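Local coordinates for outer protein YopM (Yersinia pestis, PDB 1JL5), which acts as a leucine-rich-repeat effector and cytotoxin, probably altering host-cell physiology and promoting bacterial survival in host tissue, at the interface of chains A and B and the interface of chains A and C. Numbering follows the deposited sequence. Chains: chain A/B/C, outer protein YopM.

Contacts 1 and 3 are neighbouring parts of one two-fold interface between chains A and B, their C-alpha centres about 7 Å apart, and they share A:Phe372 and B:Leu382. Both centre on strand 381-385, the last modelled strand, which pairs antiparallel with its own copy. Contact 2 joins chains A and C and lies about 47 Å from contact 1 and 45 Å from contact 3. Two unlike two-fold interfaces, one built from the paired strand 381-385 and the other from the N-terminal part of one chain against residues 300-338 of the next, together fit the assembly of YopM as a homotetramer forming a hollow cylinder.

Contact 1: the interface of chains A and B. Residues chain A 372, 384-386; chain B 379-382.
A:Met384 sets CG beside its backbone N and bends at chi3 (-88°), while B:Leu382 holds CG opposite its own N (chi1 177°); the two side chains then run side by side in the same direction. Their ends pack tightly, CE of A:Met384 3.5 Å from CD2 of B:Leu382. The backbones pair as an antiparallel bridge: A:Met384 N donates to B:Leu382 O at 2.8 Å, and B:Leu382 N returns an almost straight bond of 2.6 Å to A:Met384 O, nearly along the C=O axis. Past this pair, A:Ser386 N reaches B:Glu380 O at 2.9 Å, tilted from the carbonyl plane. The A:Ser386 hydroxyl OG lies against the B:Glu380 side chain near CB. The A:Asn385 amide and the B:Asp381 carboxylate pass at a slant, their planes 35° apart. A:Asn385 ND2 is turned away to the backbone O of A:Ser386, within its own chain, in a bent bond of 2.7 Å. Water 1 ties A:Met384 O to B:Leu382 O and to the B:Asp381 carboxylate OD1 (2.7 Å), so it supports the strand pair from one flank. On the apolar flank, A:Met384 CB rests on one face of the A:Phe372 ring, toward its rim, and the ring's edge points at B:Val379, CE2 lying 3.9 Å from CG1. The site joins the last modelled strands of two YopM chains into one continuous sheet, a seam of the tetramer.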
loop_
_atom_site.group_PDB
_atom_site.type_symbol
_atom_site.label_atom_id
_atom_site.label_comp_id
_atom_site.label_asym_id
_atom_site.label_seq_id
_atom_site.Cartn_x
_atom_site.Cartn_y
_atom_site.Cartn_z
ATOM N N PHE A 372 -15.454 0.411 -19.213
ATOM C CA PHE A 372 -14.017 0.568 -19.344
ATOM C C PHE A 372 -13.748 0.924 -20.793
ATOM O O PHE A 372 -14.431 0.447 -21.695
ATOM C CB PHE A 372 -13.281 -0.725 -18.991
ATOM C CG PHE A 372 -13.436 -1.144 -17.554
ATOM C CD1 PHE A 372 -13.636 -0.199 -16.552
ATOM C CD2 PHE A 372 -13.337 -2.487 -17.198
ATOM C CE1 PHE A 372 -13.739 -0.582 -15.216
ATOM C CE2 PHE A 372 -13.437 -2.880 -15.865
ATOM C CZ PHE A 372 -13.636 -1.927 -14.871
ATOM N N MET A 384 -8.516 -0.499 -13.215
ATOM C CA MET A 384 -9.799 0.144 -13.384
ATOM C C MET A 384 -10.718 -0.378 -12.304
ATOM O O MET A 384 -10.682 -1.554 -11.965
ATOM C CB MET A 384 -10.378 -0.166 -14.762
ATOM C CG MET A 384 -9.492 0.286 -15.908
ATOM S SD MET A 384 -10.334 0.228 -17.495
ATOM C CE MET A 384 -10.009 -1.454 -17.997
ATOM N N ASN A 385 -11.531 0.510 -11.754
ATOM C CA ASN A 385 -12.462 0.137 -10.714
ATOM C C ASN A 385 -13.637 1.094 -10.781
ATOM O O ASN A 385 -13.482 2.299 -10.590
ATOM C CB ASN A 385 -11.785 0.213 -9.345
ATOM C CG ASN A 385 -12.615 -0.431 -8.250
ATOM O OD1 ASN A 385 -12.084 -1.117 -7.373
ATOM N ND2 ASN A 385 -13.922 -0.207 -8.290
ATOM N N SER A 386 -14.813 0.551 -11.067
ATOM C CA SER A 386 -16.019 1.351 -11.174
ATOM C C SER A 386 -16.694 1.506 -9.815
ATOM O O SER A 386 -16.295 0.868 -8.841
ATOM C CB SER A 386 -16.978 0.696 -12.167
ATOM O OG SER A 386 -17.300 -0.622 -11.759
ATOM N N VAL B 379 -16.820 -7.054 -15.043
ATOM C CA VAL B 379 -15.626 -6.675 -14.302
ATOM C C VAL B 379 -15.674 -5.219 -13.871
ATOM O O VAL B 379 -15.670 -4.316 -14.704
ATOM C CB VAL B 379 -14.359 -6.914 -15.136
ATOM C CG1 VAL B 379 -13.124 -6.481 -14.353
ATOM C CG2 VAL B 379 -14.266 -8.383 -15.510
ATOM N N GLU B 380 -15.727 -5.003 -12.561
ATOM C CA GLU B 380 -15.769 -3.659 -11.994
ATOM C C GLU B 380 -14.382 -3.290 -11.483
ATOM O O GLU B 380 -13.967 -2.138 -11.532
ATOM C CB GLU B 380 -16.734 -3.608 -10.805
ATOM C CG GLU B 380 -18.073 -4.267 -11.038
ATOM C CD GLU B 380 -18.943 -4.277 -9.790
ATOM O OE1 GLU B 380 -18.424 -4.592 -8.697
ATOM O OE2 GLU B 380 -20.150 -3.984 -9.901
ATOM N N ASP B 381 -13.677 -4.296 -10.984
ATOM C CA ASP B 381 -12.354 -4.122 -10.409
ATOM C C ASP B 381 -11.332 -4.891 -11.224
ATOM O O ASP B 381 -11.258 -6.116 -11.149
ATOM C CB ASP B 381 -12.372 -4.638 -8.978
ATOM C CG ASP B 381 -11.062 -4.443 -8.275
ATOM O OD1 ASP B 381 -10.044 -4.188 -8.956
ATOM O OD2 ASP B 381 -11.052 -4.558 -7.037
ATOM N N LEU B 382 -10.534 -4.164 -11.991
ATOM C CA LEU B 382 -9.541 -4.785 -12.841
ATOM C C LEU B 382 -8.129 -4.280 -12.591
ATOM O O LEU B 382 -7.897 -3.081 -12.431
ATOM C CB LEU B 382 -9.910 -4.547 -14.304
ATOM C CG LEU B 382 -8.960 -5.063 -15.380
ATOM C CD1 LEU B 382 -8.868 -6.575 -15.307
ATOM C CD2 LEU B 382 -9.468 -4.627 -16.743
HETATM O O HOH W 1 -8.679 -2.129 -10.032
#

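Contact 2: the interface of chains A and C. Residues chain A 57, 80-82; chain C 300, 320, 338.
A:Asn80 and A:Gly82 of this leucine-rich-repeat loop both adopt left-handed backbone conformations (phi 48° at A:Asn80), turning the A:Asn80 carbonyl toward C:Tyr300 and C:Arg338 and laying the A:Leu81-A:Gly82 peptide over the arginine. The A:Asn80 side chain, with CG opposite its backbone N (chi1 -160°), lies over the C:Tyr300 ring; its ND2 stands 3.1 Å above the ring plane, at the centre of the face, with the amide tilted 56° to the ring. ND2 is modelled as donating to C:Glu320 OE1 at 2.7 Å, on the syn side of the carboxylate but somewhat out of its plane. That bond is doubtful, because A:Asn80 OD1 clashes with both oxygens of C:Glu320. The C:Arg338 guanidinium lies flat under the peptide, with A:Gly82 N above its centre. Its NH1 reaches A:Asn80 O at 3.0 Å from above the carbonyl plane and also forms a salt bridge with C:Glu320 OE2 (3.0 Å), which steadies the arginine from within chain C. The C:Tyr300 phenol OH bonds to the same A:Asn80 O at 2.9 Å. Water 2 links that carbonyl and hydroxyl. Water 3 takes up the A:Gly82 N-H and, less certainly, joins A:Asn80 OD1 and C:Glu320 OE2. A:Gln57, just before helix 58-71, brings its amide between C:Tyr300 OH and C:Arg338 NH2, crowded too closely for its bonding to be trusted.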
loop_
_atom_site.group_PDB
_atom_site.type_symbol
_atom_site.label_atom_id
_atom_site.label_comp_id
_atom_site.label_asym_id
_atom_site.label_seq_id
_atom_site.Cartn_x
_atom_site.Cartn_y
_atom_site.Cartn_z
ATOM N N GLN A 57 34.332 -4.542 9.561
ATOM C CA GLN A 57 35.170 -5.298 8.656
ATOM C C GLN A 57 36.493 -4.579 8.481
ATOM O O GLN A 57 36.859 -4.148 7.392
ATOM C CB GLN A 57 34.434 -5.468 7.334
ATOM C CG GLN A 57 33.127 -6.206 7.541
ATOM C CD GLN A 57 32.271 -6.241 6.309
ATOM O OE1 GLN A 57 31.828 -5.205 5.820
ATOM N NE2 GLN A 57 32.026 -7.439 5.795
ATOM N N ASN A 80 30.630 0.570 3.498
ATOM C CA ASN A 80 29.881 -0.446 4.204
ATOM C C ASN A 80 30.736 -1.501 4.888
ATOM O O ASN A 80 30.484 -2.700 4.755
ATOM C CB ASN A 80 28.909 -1.110 3.228
ATOM C CG ASN A 80 27.790 -1.815 3.933
ATOM O OD1 ASN A 80 27.219 -1.281 4.881
ATOM N ND2 ASN A 80 27.462 -3.019 3.480
ATOM N N LEU A 81 31.742 -1.053 5.628
ATOM C CA LEU A 81 32.613 -1.972 6.339
ATOM C C LEU A 81 32.316 -1.902 7.824
ATOM O O LEU A 81 33.026 -2.481 8.640
ATOM C CB LEU A 81 34.078 -1.632 6.066
ATOM C CG LEU A 81 34.494 -1.830 4.608
ATOM C CD1 LEU A 81 35.988 -1.568 4.448
ATOM C CD2 LEU A 81 34.152 -3.254 4.182
ATOM N N GLY A 82 31.251 -1.186 8.162
ATOM C CA GLY A 82 30.849 -1.048 9.548
ATOM C C GLY A 82 31.922 -0.442 10.424
ATOM O O GLY A 82 31.916 -0.622 11.639
ATOM N N TYR C 300 25.264 -8.996 4.836
ATOM C CA TYR C 300 24.847 -7.642 5.171
ATOM C C TYR C 300 23.333 -7.612 5.167
ATOM O O TYR C 300 22.692 -6.949 5.981
ATOM C CB TYR C 300 25.298 -6.631 4.121
ATOM C CG TYR C 300 26.774 -6.361 4.054
ATOM C CD1 TYR C 300 27.526 -6.176 5.216
ATOM C CD2 TYR C 300 27.412 -6.217 2.822
ATOM C CE1 TYR C 300 28.875 -5.851 5.147
ATOM C CE2 TYR C 300 28.752 -5.896 2.743
ATOM C CZ TYR C 300 29.478 -5.712 3.904
ATOM O OH TYR C 300 30.805 -5.389 3.813
ATOM N N GLU C 320 23.373 -5.966 8.356
ATOM C CA GLU C 320 22.870 -4.613 8.435
ATOM C C GLU C 320 21.370 -4.605 8.248
ATOM O O GLU C 320 20.664 -3.787 8.818
ATOM C CB GLU C 320 23.552 -3.759 7.388
ATOM C CG GLU C 320 25.005 -3.575 7.718
ATOM C CD GLU C 320 25.696 -2.693 6.741
ATOM O OE1 GLU C 320 25.694 -3.036 5.540
ATOM O OE2 GLU C 320 26.238 -1.659 7.176
ATOM N N ARG C 338 25.718 -4.014 14.111
ATOM C CA ARG C 338 25.790 -3.340 12.825
ATOM C C ARG C 338 24.405 -3.252 12.191
ATOM O O ARG C 338 24.202 -2.504 11.242
ATOM C CB ARG C 338 26.727 -4.091 11.875
ATOM C CG ARG C 338 27.841 -3.225 11.338
ATOM C CD ARG C 338 27.872 -3.181 9.827
ATOM N NE ARG C 338 29.040 -3.884 9.321
ATOM C CZ ARG C 338 29.452 -3.853 8.061
ATOM N NH1 ARG C 338 28.793 -3.147 7.150
ATOM N NH2 ARG C 338 30.535 -4.530 7.714
HETATM O O HOH W 2 31.096 -3.458 2.183
HETATM O O HOH W 3 28.854 -0.524 7.325
#

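Contact 3: the interface of chains A and B. Residues chain A 372, 375, 382-383; chain B 372, 375, 382-383.
The A:Phe372 ring is met across the interface by B:Ile375, whose CG2 lies near the ring plane 4.3 Å from CD2, and by B:Leu382, whose CB sits beyond the rim, to one side of that plane, 4.2 Å from CE2. The two-fold axis repeats this for B:Phe372 with A:Ile375 and A:Leu382. The other flat groups, the guanidiniums of A:Arg383 and B:Arg383, are turned 44° from each other and do not touch. Their NE atoms are 6.0 Å apart, so the like charges may repel somewhat. Contact between the two arginines is made by their aliphatic stems, A:Arg383 CD meeting B:Arg383 CD at 4.0 Å; a bend at chi3 (-45°) follows in each before the head group. On the apolar side of the strands, A:Leu382 and B:Leu382 cross at a slant and press their CD2 methyls together at 3.4 Å, a tight fit. Backbones bridge antiparallel at A:Arg383 and B:Arg383, with the two-fold axis passing between them. The leucines, isoleucines and phenylalanines thus gather on one side of the joined sheet and the arginines on the other. The patch lies at the middle of strand 381-385, where the last modelled strand of each leucine-rich-repeat array meets its twin.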
loop_
_atom_site.group_PDB
_atom_site.type_symbol
_atom_site.label_atom_id
_atom_site.label_comp_id
_atom_site.label_asym_id
_atom_site.label_seq_id
_atom_site.Cartn_x
_atom_site.Cartn_y
_atom_site.Cartn_z
ATOM N N PHE A 372 -15.454 0.411 -19.213
ATOM C CA PHE A 372 -14.017 0.568 -19.344
ATOM C C PHE A 372 -13.748 0.924 -20.793
ATOM O O PHE A 372 -14.431 0.447 -21.695
ATOM C CB PHE A 372 -13.281 -0.725 -18.991
ATOM C CG PHE A 372 -13.436 -1.144 -17.554
ATOM C CD1 PHE A 372 -13.636 -0.199 -16.552
ATOM C CD2 PHE A 372 -13.337 -2.487 -17.198
ATOM C CE1 PHE A 372 -13.739 -0.582 -15.216
ATOM C CE2 PHE A 372 -13.437 -2.880 -15.865
ATOM C CZ PHE A 372 -13.636 -1.927 -14.871
ATOM N N ILE A 375 -9.057 -1.119 -24.285
ATOM C CA ILE A 375 -7.679 -1.092 -23.839
ATOM C C ILE A 375 -6.715 -1.403 -24.966
ATOM O O ILE A 375 -6.713 -2.505 -25.509
ATOM C CB ILE A 375 -7.453 -2.101 -22.699
ATOM C CG1 ILE A 375 -8.426 -1.806 -21.555
ATOM C CG2 ILE A 375 -6.020 -2.031 -22.214
ATOM C CD1 ILE A 375 -8.429 -0.348 -21.105
ATOM N N LEU A 382 -2.627 -1.922 -16.171
ATOM C CA LEU A 382 -4.004 -1.480 -16.143
ATOM C C LEU A 382 -4.663 -1.637 -14.782
ATOM O O LEU A 382 -4.506 -2.655 -14.108
ATOM C CB LEU A 382 -4.805 -2.259 -17.184
ATOM C CG LEU A 382 -6.305 -1.997 -17.284
ATOM C CD1 LEU A 382 -6.552 -0.557 -17.690
ATOM C CD2 LEU A 382 -6.909 -2.948 -18.302
ATOM N N ARG A 383 -5.396 -0.608 -14.381
ATOM C CA ARG A 383 -6.127 -0.632 -13.128
ATOM C C ARG A 383 -7.383 0.170 -13.354
ATOM O O ARG A 383 -7.333 1.350 -13.688
ATOM C CB ARG A 383 -5.307 -0.038 -11.976
ATOM C CG ARG A 383 -3.976 -0.743 -11.766
ATOM C CD ARG A 383 -3.410 -0.562 -10.369
ATOM N NE ARG A 383 -3.492 0.812 -9.898
ATOM C CZ ARG A 383 -2.638 1.353 -9.035
ATOM N NH1 ARG A 383 -1.634 0.631 -8.556
ATOM N NH2 ARG A 383 -2.791 2.611 -8.642
ATOM N N PHE B 372 -4.010 -9.413 -22.438
ATOM C CA PHE B 372 -5.022 -9.374 -21.398
ATOM C C PHE B 372 -6.212 -10.156 -21.920
ATOM O O PHE B 372 -6.507 -10.131 -23.112
ATOM C CB PHE B 372 -5.450 -7.938 -21.092
ATOM C CG PHE B 372 -4.354 -7.084 -20.514
ATOM C CD1 PHE B 372 -3.332 -7.649 -19.757
ATOM C CD2 PHE B 372 -4.370 -5.703 -20.693
ATOM C CE1 PHE B 372 -2.339 -6.854 -19.188
ATOM C CE2 PHE B 372 -3.383 -4.899 -20.127
ATOM C CZ PHE B 372 -2.366 -5.474 -19.371
ATOM N N ILE B 375 -12.190 -8.708 -21.180
ATOM C CA ILE B 375 -12.758 -8.361 -19.895
ATOM C C ILE B 375 -14.272 -8.304 -19.943
ATOM O O ILE B 375 -14.850 -7.468 -20.633
ATOM C CB ILE B 375 -12.225 -7.000 -19.410
ATOM C CG1 ILE B 375 -10.696 -7.038 -19.364
ATOM C CG2 ILE B 375 -12.794 -6.670 -18.046
ATOM C CD1 ILE B 375 -10.129 -8.235 -18.606
ATOM N N LEU B 382 -10.534 -4.164 -11.991
ATOM C CA LEU B 382 -9.541 -4.785 -12.841
ATOM C C LEU B 382 -8.129 -4.280 -12.591
ATOM O O LEU B 382 -7.897 -3.081 -12.431
ATOM C CB LEU B 382 -9.910 -4.547 -14.304
ATOM C CG LEU B 382 -8.960 -5.063 -15.380
ATOM C CD1 LEU B 382 -8.868 -6.575 -15.307
ATOM C CD2 LEU B 382 -9.468 -4.627 -16.743
ATOM N N ARG B 383 -7.189 -5.213 -12.548
ATOM C CA ARG B 383 -5.788 -4.879 -12.369
ATOM C C ARG B 383 -5.004 -5.899 -13.154
ATOM O O ARG B 383 -5.096 -7.099 -12.908
ATOM C CB ARG B 383 -5.380 -4.904 -10.891
ATOM C CG ARG B 383 -6.208 -3.967 -10.026
ATOM C CD ARG B 383 -5.518 -3.567 -8.735
ATOM N NE ARG B 383 -4.897 -4.692 -8.052
ATOM C CZ ARG B 383 -4.732 -4.761 -6.735
ATOM N NH1 ARG B 383 -5.150 -3.769 -5.962
ATOM N NH2 ARG B 383 -4.140 -5.817 -6.190
#